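Local coordinates for protein SGT1 (Saccharomyces cerevisiae, PDB 5AN3) that probably acts as a co-chaperone adaptor that engages Skp1, using a helical TPR domain to recognise and bring together partner proteins, at residues Ala46-Leu51 and Met64-Glu69; Lys22-Tyr27 and Ile42-Cys47; Lys73-Ala78 and Leu89-Tyr94; Gly82-Ile87 and Lys115-Val120; Arg93-Phe98 and Glu105-Tyr110. All blocks are in the same frame, centred on the assembly; numbering follows the deposited sequence.

Interaction 1. Residues Ala46-Leu51 and Met64-Glu69; sequences ACLEKL and MENAKE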
# COMPACT_ATOMS: atom_id res chain seq x y z
N ALA B 46 10.23 5.13 15.08
CA ALA B 46 8.83 5.37 14.67
C ALA B 46 8.79 6.33 13.47
O ALA B 46 8.08 6.06 12.50
CB ALA B 46 8.00 5.93 15.82
N CYS B 47 9.60 7.42 13.51
CA CYS B 47 9.73 8.37 12.40
C CYS B 47 10.14 7.65 11.14
O CYS B 47 9.49 7.82 10.11
CB CYS B 47 10.74 9.47 12.72
SG CYS B 47 10.19 10.61 14.01
N LEU B 48 11.22 6.84 11.24
CA LEU B 48 11.79 6.10 10.12
C LEU B 48 10.78 5.12 9.55
O LEU B 48 10.72 4.98 8.33
CB LEU B 48 13.09 5.39 10.52
CG LEU B 48 14.28 6.28 10.88
CD1 LEU B 48 15.40 5.45 11.37
CD2 LEU B 48 14.77 7.06 9.70
N GLU B 49 9.97 4.49 10.40
CA GLU B 49 8.92 3.57 9.95
C GLU B 49 7.84 4.35 9.17
O GLU B 49 7.47 3.89 8.11
CB GLU B 49 8.33 2.77 11.11
CG GLU B 49 9.31 1.75 11.67
CD GLU B 49 8.96 1.08 12.98
OE1 GLU B 49 7.79 1.18 13.44
OE2 GLU B 49 9.86 0.43 13.56
N LYS B 50 7.41 5.54 9.65
CA LYS B 50 6.43 6.39 8.96
C LYS B 50 6.96 6.86 7.60
O LYS B 50 6.20 6.85 6.62
CB LYS B 50 6.06 7.63 9.82
CG LYS B 50 4.61 7.65 10.29
CD LYS B 50 4.03 9.07 10.16
CE LYS B 50 2.52 9.06 10.06
N LEU B 51 8.26 7.27 7.54
CA LEU B 51 8.92 7.76 6.32
C LEU B 51 9.02 6.65 5.29
O LEU B 51 8.76 6.89 4.12
CB LEU B 51 10.31 8.34 6.64
CG LEU B 51 10.37 9.59 7.54
CD1 LEU B 51 11.75 9.80 8.09
CD2 LEU B 51 9.93 10.81 6.80
N MET B 64 14.44 0.76 7.17
CA MET B 64 13.91 -0.20 8.15
C MET B 64 15.02 -0.79 9.04
O MET B 64 14.79 -0.98 10.24
CB MET B 64 13.10 -1.32 7.45
CG MET B 64 11.61 -0.97 7.26
SD MET B 64 10.79 -0.45 8.78
CE MET B 64 9.37 0.16 8.18
N GLU B 65 16.22 -1.03 8.47
CA GLU B 65 17.42 -1.53 9.16
C GLU B 65 17.86 -0.52 10.24
O GLU B 65 18.13 -0.91 11.38
CB GLU B 65 18.56 -1.78 8.16
N ASN B 66 17.85 0.78 9.89
CA ASN B 66 18.16 1.90 10.79
C ASN B 66 17.17 1.91 11.97
O ASN B 66 17.61 2.01 13.12
CB ASN B 66 18.13 3.20 9.98
CG ASN B 66 18.74 4.45 10.58
OD1 ASN B 66 19.12 4.51 11.76
ND2 ASN B 66 18.79 5.50 9.77
N ALA B 67 15.85 1.76 11.69
CA ALA B 67 14.80 1.70 12.72
C ALA B 67 15.07 0.53 13.68
O ALA B 67 15.13 0.77 14.89
CB ALA B 67 13.44 1.56 12.07
N LYS B 68 15.34 -0.69 13.15
CA LYS B 68 15.64 -1.89 13.95
C LYS B 68 16.88 -1.66 14.83
O LYS B 68 16.85 -2.00 16.02
CB LYS B 68 15.83 -3.12 13.04
CG LYS B 68 16.25 -4.40 13.78
N GLU B 69 17.94 -1.04 14.27
CA GLU B 69 19.20 -0.74 14.96
C GLU B 69 18.97 0.26 16.11
O GLU B 69 19.60 0.13 17.16
CB GLU B 69 20.26 -0.22 13.99
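Leu48 and Asn66 cross at about a right angle, and a single branch of the leucine makes the contact. Its CD1 methyl lies 3.6 Å from Asn66 CG and also touches CB, OD1 and ND2 of that residue, so it packs against the root and amide end of Asn66 as an apolar neighbour. The asparagine offers that group because its CG is anti to the backbone N (chi1 -165°). Next to this pair Ala67 is small enough for close approach: its CB is 4.1 Å from Leu48 CB, and the same two residues set the register, with the CA atoms of Leu48 and Ala67 separated by 5.9 Å. A second right-angle crossing joins Glu49 and Met64. Met64 sets out away from the facing helix, but the chain bends at chi2 (-53°), which brings SD back toward that helix, and CE beyond it lies 3.8 Å from Glu49 CG. Glu49 runs extended past this methyl, and its OE2 is 4.0 Å from Ala67 CB. That oxygen is not left without a polar mate, for it is hydrogen-bonded to His97 ND1 of helix 84-100, a pairing that would probably stabilise negative charge on this buried carboxylate. Elsewhere on segment 46-51, Lys50 O accepts a hydrogen bond from Asn66 ND2 of a second subunit. The segment axes approach to 8.6 Å and run antiparallel at 162°. Antiparallel packing of consecutive helices is characteristic of the TPR fold; here it joins helix 38-52 to helix 61-81.

Interaction 2. Residues Lys22-Tyr27 and Ile42-Cys47; sequences KALHLY and IFKAAC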
# COMPACT_ATOMS: atom_id res chain seq x y z
N LYS B 22 10.19 16.39 10.17
CA LYS B 22 10.51 17.43 11.14
C LYS B 22 10.86 16.76 12.46
O LYS B 22 11.90 17.08 13.06
CB LYS B 22 9.33 18.41 11.33
N ALA B 23 10.02 15.79 12.89
CA ALA B 23 10.20 15.01 14.10
C ALA B 23 11.52 14.22 14.08
O ALA B 23 12.23 14.21 15.10
CB ALA B 23 9.03 14.07 14.28
N LEU B 24 11.84 13.55 12.97
CA LEU B 24 13.06 12.75 12.81
C LEU B 24 14.31 13.54 13.17
O LEU B 24 15.15 13.02 13.89
CB LEU B 24 13.17 12.21 11.36
CG LEU B 24 14.47 11.57 10.94
CD1 LEU B 24 14.55 10.17 11.43
CD2 LEU B 24 14.64 11.62 9.47
N HIS B 25 14.42 14.80 12.68
CA HIS B 25 15.61 15.61 12.91
C HIS B 25 15.60 16.25 14.30
O HIS B 25 16.68 16.47 14.87
CB HIS B 25 15.81 16.62 11.79
CG HIS B 25 15.99 15.93 10.46
ND1 HIS B 25 14.99 15.95 9.48
CD2 HIS B 25 17.00 15.12 10.04
CE1 HIS B 25 15.44 15.19 8.49
NE2 HIS B 25 16.65 14.67 8.78
N LEU B 26 14.40 16.45 14.90
CA LEU B 26 14.28 16.88 16.29
C LEU B 26 14.80 15.78 17.20
O LEU B 26 15.50 16.09 18.18
CB LEU B 26 12.83 17.24 16.64
CG LEU B 26 12.31 18.53 16.01
CD1 LEU B 26 10.82 18.61 16.09
CD2 LEU B 26 12.96 19.76 16.61
N TYR B 27 14.52 14.50 16.85
CA TYR B 27 15.00 13.35 17.62
C TYR B 27 16.52 13.15 17.44
O TYR B 27 17.19 12.85 18.42
CB TYR B 27 14.22 12.07 17.27
CG TYR B 27 12.87 12.02 17.95
CD1 TYR B 27 12.76 12.01 19.33
CD2 TYR B 27 11.69 11.97 17.20
CE1 TYR B 27 11.52 11.94 19.96
CE2 TYR B 27 10.44 11.91 17.82
CZ TYR B 27 10.36 11.89 19.20
OH TYR B 27 9.15 11.82 19.83
N ILE B 42 13.49 5.19 20.52
CA ILE B 42 12.24 4.51 20.24
C ILE B 42 11.42 5.28 19.22
O ILE B 42 10.92 4.66 18.29
CB ILE B 42 11.50 4.32 21.60
CG1 ILE B 42 12.02 3.05 22.29
CG2 ILE B 42 9.97 4.38 21.54
CD1 ILE B 42 11.74 2.98 23.80
N PHE B 43 11.27 6.61 19.39
CA PHE B 43 10.47 7.42 18.48
C PHE B 43 11.22 7.86 17.26
O PHE B 43 10.56 8.15 16.26
CB PHE B 43 9.80 8.57 19.19
CG PHE B 43 8.69 8.02 20.06
CD1 PHE B 43 7.68 7.23 19.52
CD2 PHE B 43 8.69 8.24 21.43
CE1 PHE B 43 6.68 6.68 20.33
CE2 PHE B 43 7.69 7.71 22.24
CZ PHE B 43 6.70 6.92 21.68
N LYS B 44 12.58 7.83 17.26
CA LYS B 44 13.30 8.07 16.00
C LYS B 44 13.00 6.90 15.06
O LYS B 44 12.75 7.12 13.88
CB LYS B 44 14.81 8.25 16.16
CG LYS B 44 15.45 8.80 14.89
CD LYS B 44 16.95 8.83 14.95
CE LYS B 44 17.51 8.76 13.54
NZ LYS B 44 18.99 8.89 13.53
N ALA B 45 12.95 5.67 15.61
CA ALA B 45 12.63 4.46 14.86
C ALA B 45 11.21 4.56 14.29
O ALA B 45 11.02 4.19 13.13
CB ALA B 45 12.81 3.22 15.74
N ALA B 46 10.23 5.13 15.08
CA ALA B 46 8.83 5.37 14.67
C ALA B 46 8.79 6.33 13.47
O ALA B 46 8.08 6.06 12.50
CB ALA B 46 8.00 5.93 15.82
N CYS B 47 9.60 7.42 13.51
CA CYS B 47 9.73 8.37 12.40
C CYS B 47 10.14 7.65 11.14
O CYS B 47 9.49 7.82 10.11
CB CYS B 47 10.74 9.47 12.72
SG CYS B 47 10.19 10.61 14.01
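The two helical segments run antiparallel at 151°, 8.9 Å apart at their axes, and come closest at Leu24 and Cys47, whose CA atoms are 5.5 Å apart. Cys47 directs its sulfur into the interface, with SG 3.7 Å from Ala23 CB. The same sulfur lies at the edge of the Tyr27 ring, 5.0 Å from its centroid and 75° off the ring normal, a sulfur-aromatic contact. Phe43 C and Lys44 N lie over one face of that ring, toward its rim, while Phe43 CB comes to 3.4 Å from Tyr27 CZ. An alanine in place of Tyr27 would probably open a gap beside Phe43 CB and leave Cys47 SG without its aromatic neighbour. On the other flank Lys44, its CG anti to the backbone N (chi1 -168°), stretches out so that its methylenes pass Leu24, with CD1 of the leucine 3.8 Å from Lys44 CG. Beyond the pair, the Phe43 ring meets Tyr11 of helix 3-16 edge-to-face, and Leu14 of that helix touches both Ala23 and Cys47. Within this TPR domain, then, helices 20-33 and 38-52 are joined by dispersion between sulfur, aromatic and aliphatic groups, and even the lysine contributes through its hydrocarbon part.

Interaction 3. Residues Lys73-Ala78 and Leu89-Tyr94; sequences KALMTA and LVNFRY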
# COMPACT_ATOMS: atom_id res chain seq x y z
N LYS B 73 19.59 -0.56 20.07
CA LYS B 73 20.32 0.34 20.95
C LYS B 73 19.50 0.61 22.21
O LYS B 73 20.06 0.70 23.30
CB LYS B 73 20.68 1.65 20.23
CG LYS B 73 21.96 2.26 20.75
N ALA B 74 18.15 0.72 22.05
CA ALA B 74 17.18 0.95 23.13
C ALA B 74 17.15 -0.24 24.05
O ALA B 74 17.20 -0.04 25.26
CB ALA B 74 15.80 1.21 22.56
N LEU B 75 17.13 -1.47 23.51
CA LEU B 75 17.14 -2.68 24.34
C LEU B 75 18.43 -2.78 25.16
O LEU B 75 18.37 -3.14 26.33
CB LEU B 75 16.95 -3.94 23.49
CG LEU B 75 16.57 -5.18 24.29
CD1 LEU B 75 15.09 -5.12 24.81
CD2 LEU B 75 16.87 -6.41 23.51
N MET B 76 19.58 -2.42 24.55
CA MET B 76 20.88 -2.40 25.21
C MET B 76 20.85 -1.48 26.45
O MET B 76 21.33 -1.87 27.52
CB MET B 76 21.94 -1.89 24.25
CG MET B 76 22.62 -2.95 23.48
SD MET B 76 24.13 -2.22 22.80
N THR B 77 20.29 -0.27 26.29
CA THR B 77 20.18 0.75 27.33
C THR B 77 19.23 0.29 28.42
O THR B 77 19.59 0.34 29.59
CB THR B 77 19.74 2.09 26.75
OG1 THR B 77 20.43 2.34 25.52
CG2 THR B 77 19.94 3.24 27.71
N ALA B 78 18.02 -0.14 28.03
CA ALA B 78 16.98 -0.59 28.95
C ALA B 78 17.46 -1.77 29.80
O ALA B 78 17.26 -1.77 31.02
CB ALA B 78 15.72 -0.95 28.18
N LEU B 89 8.63 -1.95 27.24
CA LEU B 89 8.35 -0.94 26.25
C LEU B 89 9.14 -1.21 24.97
O LEU B 89 8.53 -1.20 23.90
CB LEU B 89 8.68 0.46 26.80
CG LEU B 89 8.61 1.66 25.85
CD1 LEU B 89 7.21 1.87 25.26
CD2 LEU B 89 9.04 2.91 26.57
N VAL B 90 10.48 -1.51 25.08
CA VAL B 90 11.34 -1.78 23.92
C VAL B 90 10.84 -3.02 23.18
O VAL B 90 10.78 -3.02 21.94
CB VAL B 90 12.86 -1.89 24.23
CG1 VAL B 90 13.66 -2.11 22.94
CG2 VAL B 90 13.38 -0.64 24.94
N ASN B 91 10.46 -4.05 23.94
CA ASN B 91 9.93 -5.28 23.39
C ASN B 91 8.59 -5.01 22.70
O ASN B 91 8.34 -5.62 21.66
CB ASN B 91 9.79 -6.34 24.46
CG ASN B 91 11.06 -7.12 24.68
OD1 ASN B 91 11.39 -8.03 23.92
ND2 ASN B 91 11.76 -6.81 25.74
N PHE B 92 7.77 -4.09 23.23
CA PHE B 92 6.49 -3.76 22.58
C PHE B 92 6.74 -3.03 21.27
O PHE B 92 6.06 -3.33 20.31
CB PHE B 92 5.54 -2.96 23.49
CG PHE B 92 4.38 -2.32 22.76
CD1 PHE B 92 3.25 -3.05 22.43
CD2 PHE B 92 4.42 -0.97 22.42
CE1 PHE B 92 2.17 -2.44 21.78
CE2 PHE B 92 3.36 -0.37 21.74
CZ PHE B 92 2.23 -1.11 21.43
N ARG B 93 7.71 -2.09 21.23
CA ARG B 93 8.12 -1.32 20.05
C ARG B 93 8.69 -2.26 18.98
O ARG B 93 8.48 -2.02 17.79
CB ARG B 93 9.15 -0.23 20.42
CG ARG B 93 8.65 0.87 21.37
CD ARG B 93 7.26 1.39 21.07
NE ARG B 93 7.11 1.79 19.67
CZ ARG B 93 5.96 2.17 19.13
NH1 ARG B 93 4.86 2.22 19.87
NH2 ARG B 93 5.90 2.50 17.85
N TYR B 94 9.38 -3.34 19.40
CA TYR B 94 9.85 -4.40 18.52
C TYR B 94 8.66 -5.12 17.89
O TYR B 94 8.67 -5.37 16.68
CB TYR B 94 10.68 -5.41 19.28
CG TYR B 94 12.17 -5.16 19.30
CD1 TYR B 94 12.92 -5.21 18.13
CD2 TYR B 94 12.85 -5.04 20.51
CE1 TYR B 94 14.30 -5.03 18.16
CE2 TYR B 94 14.23 -4.88 20.55
CZ TYR B 94 14.95 -4.87 19.37
OH TYR B 94 16.32 -4.72 19.44
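Val90 packs both of its methyls against the facing helix of this TPR-type antiparallel pair, whose segment axes lie 9.6 Å apart at 164°. With CG1 anti to the backbone N (chi1 -178°), the branches divide the work. CG1 faces Leu75, 3.8 Å from its CB, whereas CG2 meets Ala74 CB at 3.9 Å and Ala78 CB at 4.0 Å, two alanines one helical turn apart. An alanine at Val90 would probably open a gap between the helices, leaving Leu75 and both of these alanines without their methyl partners. Leu75 extends the first shell: its CD1 is 3.8 Å from Asn91 ND2, and its CB sits at the edge of the Tyr94 ring, 4.1 Å from CE2. The polar ends of those two partners are held by residues of the same two helices, just beyond the segments. Asn91 ND2 donates to Ile87 O one turn earlier in its own helix, and Tyr94 OH is hydrogen-bonded to Asp72 OD1, just before segment 73-78. Farther out, Leu38 of helix 38-52 touches Ala74 and Thr77. Within segment 73-78, Lys73 O takes two donors, Thr77 N and Thr77 OG1, from opposite faces of its carbonyl plane. Thr77 OG1 is 2.8 Å from Lys73 O, tilted 29° from that plane.

Interaction 4. Residues Gly82-Ile87 and Lys115-Val120; sequences GDRSKI and KNLGYV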
# COMPACT_ATOMS: atom_id res chain seq x y z
N GLY B 82 18.39 -2.24 33.89
CA GLY B 82 17.59 -3.22 34.62
C GLY B 82 16.17 -2.73 34.83
O GLY B 82 15.47 -3.18 35.74
N ASP B 83 15.75 -1.81 33.97
CA ASP B 83 14.42 -1.20 34.00
C ASP B 83 13.43 -2.12 33.29
O ASP B 83 13.24 -2.01 32.07
CB ASP B 83 14.47 0.19 33.32
CG ASP B 83 13.37 1.15 33.72
OD1 ASP B 83 12.26 0.69 34.06
OD2 ASP B 83 13.62 2.38 33.67
N ARG B 84 12.78 -3.02 34.06
CA ARG B 84 11.78 -3.97 33.55
C ARG B 84 10.70 -3.25 32.72
O ARG B 84 10.28 -3.75 31.67
CB ARG B 84 11.14 -4.72 34.73
CG ARG B 84 10.29 -5.91 34.34
CD ARG B 84 9.98 -6.80 35.52
NE ARG B 84 8.87 -7.70 35.24
CZ ARG B 84 7.62 -7.47 35.60
NH1 ARG B 84 7.30 -6.37 36.28
NH2 ARG B 84 6.66 -8.35 35.31
N SER B 85 10.27 -2.06 33.19
CA SER B 85 9.25 -1.21 32.57
C SER B 85 9.67 -0.80 31.18
O SER B 85 8.89 -0.98 30.24
CB SER B 85 9.01 0.03 33.42
OG SER B 85 9.51 -0.10 34.75
N LYS B 86 10.91 -0.29 31.05
CA LYS B 86 11.47 0.18 29.79
C LYS B 86 11.85 -0.99 28.89
O LYS B 86 11.80 -0.82 27.69
CB LYS B 86 12.66 1.11 30.03
CG LYS B 86 12.25 2.48 30.57
N ILE B 87 12.18 -2.19 29.45
CA ILE B 87 12.50 -3.39 28.65
C ILE B 87 11.20 -3.84 27.98
O ILE B 87 11.20 -4.10 26.77
CB ILE B 87 13.21 -4.53 29.45
CG1 ILE B 87 14.57 -4.05 30.01
CG2 ILE B 87 13.44 -5.77 28.57
CD1 ILE B 87 15.12 -4.82 31.14
N LYS B 115 4.21 -8.19 27.31
CA LYS B 115 3.11 -8.50 28.21
C LYS B 115 3.62 -9.21 29.48
O LYS B 115 3.17 -8.86 30.57
CB LYS B 115 2.05 -9.35 27.50
N ASN B 116 4.59 -10.14 29.35
CA ASN B 116 5.20 -10.87 30.48
C ASN B 116 6.10 -9.98 31.33
O ASN B 116 6.33 -10.30 32.50
CB ASN B 116 5.98 -12.09 29.99
CG ASN B 116 5.10 -13.20 29.46
OD1 ASN B 116 4.17 -13.69 30.14
ND2 ASN B 116 5.39 -13.66 28.25
N LEU B 117 6.59 -8.86 30.78
CA LEU B 117 7.43 -7.87 31.46
C LEU B 117 6.56 -6.79 32.14
O LEU B 117 7.09 -5.90 32.81
CB LEU B 117 8.43 -7.23 30.48
CG LEU B 117 9.60 -8.12 30.07
CD1 LEU B 117 10.16 -7.70 28.76
CD2 LEU B 117 10.68 -8.14 31.10
N GLY B 118 5.25 -6.92 31.99
CA GLY B 118 4.26 -6.04 32.59
C GLY B 118 4.00 -4.76 31.82
O GLY B 118 3.63 -3.75 32.42
N TYR B 119 4.17 -4.79 30.49
CA TYR B 119 3.89 -3.61 29.67
C TYR B 119 2.39 -3.32 29.66
O TYR B 119 1.58 -4.21 29.34
CB TYR B 119 4.45 -3.72 28.24
CG TYR B 119 4.18 -2.49 27.40
CD1 TYR B 119 4.85 -1.29 27.64
CD2 TYR B 119 3.24 -2.51 26.37
CE1 TYR B 119 4.60 -0.15 26.88
CE2 TYR B 119 2.98 -1.38 25.61
CZ TYR B 119 3.66 -0.20 25.86
OH TYR B 119 3.40 0.91 25.10
N VAL B 120 2.04 -2.09 30.06
CA VAL B 120 0.67 -1.62 30.15
C VAL B 120 0.46 -0.54 29.10
O VAL B 120 1.21 0.44 29.04
CB VAL B 120 0.32 -1.13 31.58
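Arg84 and Leu117 bring together two helix ends of the TPR domain: the start of helix 84-100, capped by Asp83, and the finish of helix 104-116, closed by a Schellman motif at Gly118. The polar part of the contact is one-sided. Leu117 O lies 3.3 Å above the guanidinium plane of Arg84, over its centre, while a weak hydrogen bond runs from Arg84 NH2 to Asn116 O (3.4 Å, 138° at the hydrogen). The arginine reaches these carbonyls because its chain is extended from CG to NE. Its positive charge therefore rests against the C-terminal end of a helix, where it would probably be stabilised by the partial negative charge of the last carbonyls. The apolar part lies beside this, where Leu117 splits its methyls: CD1 is 3.8 Å from Ile87 CG2 and CD2 is 4.0 Å from Arg84 CG. Ile87 is backed in turn by Ala78 and Glu79 of helix 61-81, and Leu117 also touches Asn91. Capping shapes both ends, by the backbone at Gly118 and by a side chain at Asp83. Gly118, at a phi of 83°, terminates its helix with a bond from its N to Lys115 O (3.2 Å), and a side chain there would point toward Arg84. At the other end Asp83 OD1 accepts weakly from Lys86 N, and Ser85 OG meets the same oxygen at 2.9 Å, nearly along its C-O axis.

Interaction 5. Residues Arg93-Phe98 and Glu105-Tyr110; sequences RYFVHF and ELAQSY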
# COMPACT_ATOMS: atom_id res chain seq x y z
N ARG B 93 7.71 -2.09 21.23
CA ARG B 93 8.12 -1.32 20.05
C ARG B 93 8.69 -2.26 18.98
O ARG B 93 8.48 -2.02 17.79
CB ARG B 93 9.15 -0.23 20.42
CG ARG B 93 8.65 0.87 21.37
CD ARG B 93 7.26 1.39 21.07
NE ARG B 93 7.11 1.79 19.67
CZ ARG B 93 5.96 2.17 19.13
NH1 ARG B 93 4.86 2.22 19.87
NH2 ARG B 93 5.90 2.50 17.85
N TYR B 94 9.38 -3.34 19.40
CA TYR B 94 9.85 -4.40 18.52
C TYR B 94 8.66 -5.12 17.89
O TYR B 94 8.67 -5.37 16.68
CB TYR B 94 10.68 -5.41 19.28
CG TYR B 94 12.17 -5.16 19.30
CD1 TYR B 94 12.92 -5.21 18.13
CD2 TYR B 94 12.85 -5.04 20.51
CE1 TYR B 94 14.30 -5.03 18.16
CE2 TYR B 94 14.23 -4.88 20.55
CZ TYR B 94 14.95 -4.87 19.37
OH TYR B 94 16.32 -4.72 19.44
N PHE B 95 7.64 -5.47 18.70
CA PHE B 95 6.44 -6.13 18.19
C PHE B 95 5.85 -5.27 17.08
O PHE B 95 5.62 -5.80 16.00
CB PHE B 95 5.40 -6.40 19.30
CG PHE B 95 3.95 -6.27 18.88
CD1 PHE B 95 3.31 -7.28 18.17
CD2 PHE B 95 3.22 -5.14 19.21
CE1 PHE B 95 1.98 -7.15 17.77
CE2 PHE B 95 1.88 -5.01 18.82
CZ PHE B 95 1.27 -6.01 18.10
N VAL B 96 5.67 -3.95 17.34
CA VAL B 96 5.09 -2.99 16.39
C VAL B 96 5.94 -2.94 15.08
O VAL B 96 5.35 -3.05 14.00
CB VAL B 96 4.90 -1.59 17.02
CG1 VAL B 96 4.52 -0.57 15.96
CG2 VAL B 96 3.85 -1.63 18.12
N HIS B 97 7.29 -2.90 15.19
CA HIS B 97 8.21 -2.94 14.07
C HIS B 97 7.98 -4.16 13.18
O HIS B 97 7.86 -4.01 11.96
CB HIS B 97 9.66 -2.97 14.57
CG HIS B 97 10.70 -3.00 13.49
ND1 HIS B 97 11.10 -1.85 12.84
CD2 HIS B 97 11.44 -4.04 13.04
CE1 HIS B 97 12.06 -2.22 12.01
NE2 HIS B 97 12.30 -3.53 12.09
N PHE B 98 7.95 -5.35 13.81
CA PHE B 98 7.80 -6.62 13.10
C PHE B 98 6.38 -6.83 12.64
O PHE B 98 6.17 -7.52 11.64
CB PHE B 98 8.33 -7.79 13.93
CG PHE B 98 9.83 -7.73 14.04
CD1 PHE B 98 10.63 -7.96 12.93
CD2 PHE B 98 10.44 -7.40 15.24
CE1 PHE B 98 12.02 -7.85 13.01
CE2 PHE B 98 11.83 -7.31 15.33
CZ PHE B 98 12.61 -7.55 14.22
N GLU B 105 5.10 -13.82 13.10
CA GLU B 105 5.68 -14.87 13.94
C GLU B 105 6.61 -14.24 15.01
O GLU B 105 6.43 -14.50 16.19
CB GLU B 105 6.44 -15.90 13.07
N LEU B 106 7.54 -13.37 14.59
CA LEU B 106 8.47 -12.67 15.47
C LEU B 106 7.74 -11.63 16.33
O LEU B 106 8.08 -11.49 17.51
CB LEU B 106 9.57 -12.01 14.62
CG LEU B 106 10.96 -11.78 15.23
CD1 LEU B 106 11.58 -13.05 15.80
CD2 LEU B 106 11.88 -11.18 14.23
N ALA B 107 6.75 -10.91 15.76
CA ALA B 107 5.93 -9.92 16.45
C ALA B 107 5.20 -10.55 17.66
O ALA B 107 5.21 -9.97 18.75
CB ALA B 107 4.93 -9.30 15.48
N GLN B 108 4.60 -11.76 17.47
CA GLN B 108 3.91 -12.50 18.53
C GLN B 108 4.86 -12.78 19.69
O GLN B 108 4.45 -12.65 20.84
CB GLN B 108 3.31 -13.81 17.99
N SER B 109 6.14 -13.11 19.40
CA SER B 109 7.18 -13.39 20.39
C SER B 109 7.50 -12.12 21.24
O SER B 109 7.58 -12.22 22.47
CB SER B 109 8.44 -13.92 19.71
N TYR B 110 7.66 -10.94 20.58
CA TYR B 110 7.93 -9.68 21.28
C TYR B 110 6.67 -9.20 22.04
O TYR B 110 6.83 -8.62 23.11
CB TYR B 110 8.44 -8.61 20.30
CG TYR B 110 9.88 -8.80 19.88
CD1 TYR B 110 10.93 -8.53 20.77
CD2 TYR B 110 10.21 -9.19 18.58
CE1 TYR B 110 12.26 -8.68 20.38
CE2 TYR B 110 11.54 -9.35 18.19
CZ TYR B 110 12.56 -9.11 19.10
OH TYR B 110 13.87 -9.25 18.71
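Tyr110 lies nearly parallel to two rings of the facing helix at once, making an aromatic cluster with Tyr94 and Phe98. With Tyr94 it forms an offset stack, centroids 4.6 Å apart and planes at 15°. With Phe98 the planes differ by only 6°, but the rings are slid so far that they barely overlap, at 5.5 Å between centroids. Tyr94 also sets its CB over the face of Tyr110, 3.6 Å from the centroid, as a CH-pi contact. This belongs to the antiparallel helix packing of the TPR fold: the axes of segments 93-98 and 105-110 run at 166° and approach to 7.8 Å, a closeness that the small Ala107 permits, its CA being 4.2 Å from that of Phe95. The phenylalanines on this surface are used differently. Phe95 turns its ring edge to the backbone, with CD1 3.3 Å from Ala107 O, and meets Trp127 of helix 124-135 edge-to-face. With CG anti to its carbonyl carbon, Phe98 lies between two covers: Leu106 CD2 stands 3.5 Å above the ring plane over its centre, another CH-pi contact, and His97 CD2 occupies the opposite face, 3.7 Å from the plane.

The contacts follow the chain as successive antiparallel helix pairings: interaction 2 joins helices 20-33 and 38-52, interaction 1 continues from 38-52 to 61-81, interaction 3 from 61-81 to 84-100, and interactions 4 and 5 both join 84-100 to 104-116, their centres about 15 Å apart. Interactions 1 and 2 share Ala46 and Cys47, and interactions 3 and 5 share Arg93 and Tyr94, so packing passes from one pairing to the next. Links also skip a helix: Ile42 of interaction 2 touches Val90 of interaction 3, and Glu49 of interaction 1 probably hydrogen-bonds His97 of interaction 5. Interactions 2 and 4, about 22 Å apart between centres, lie on opposite sides of the chain's centre, so the pairings span the domain.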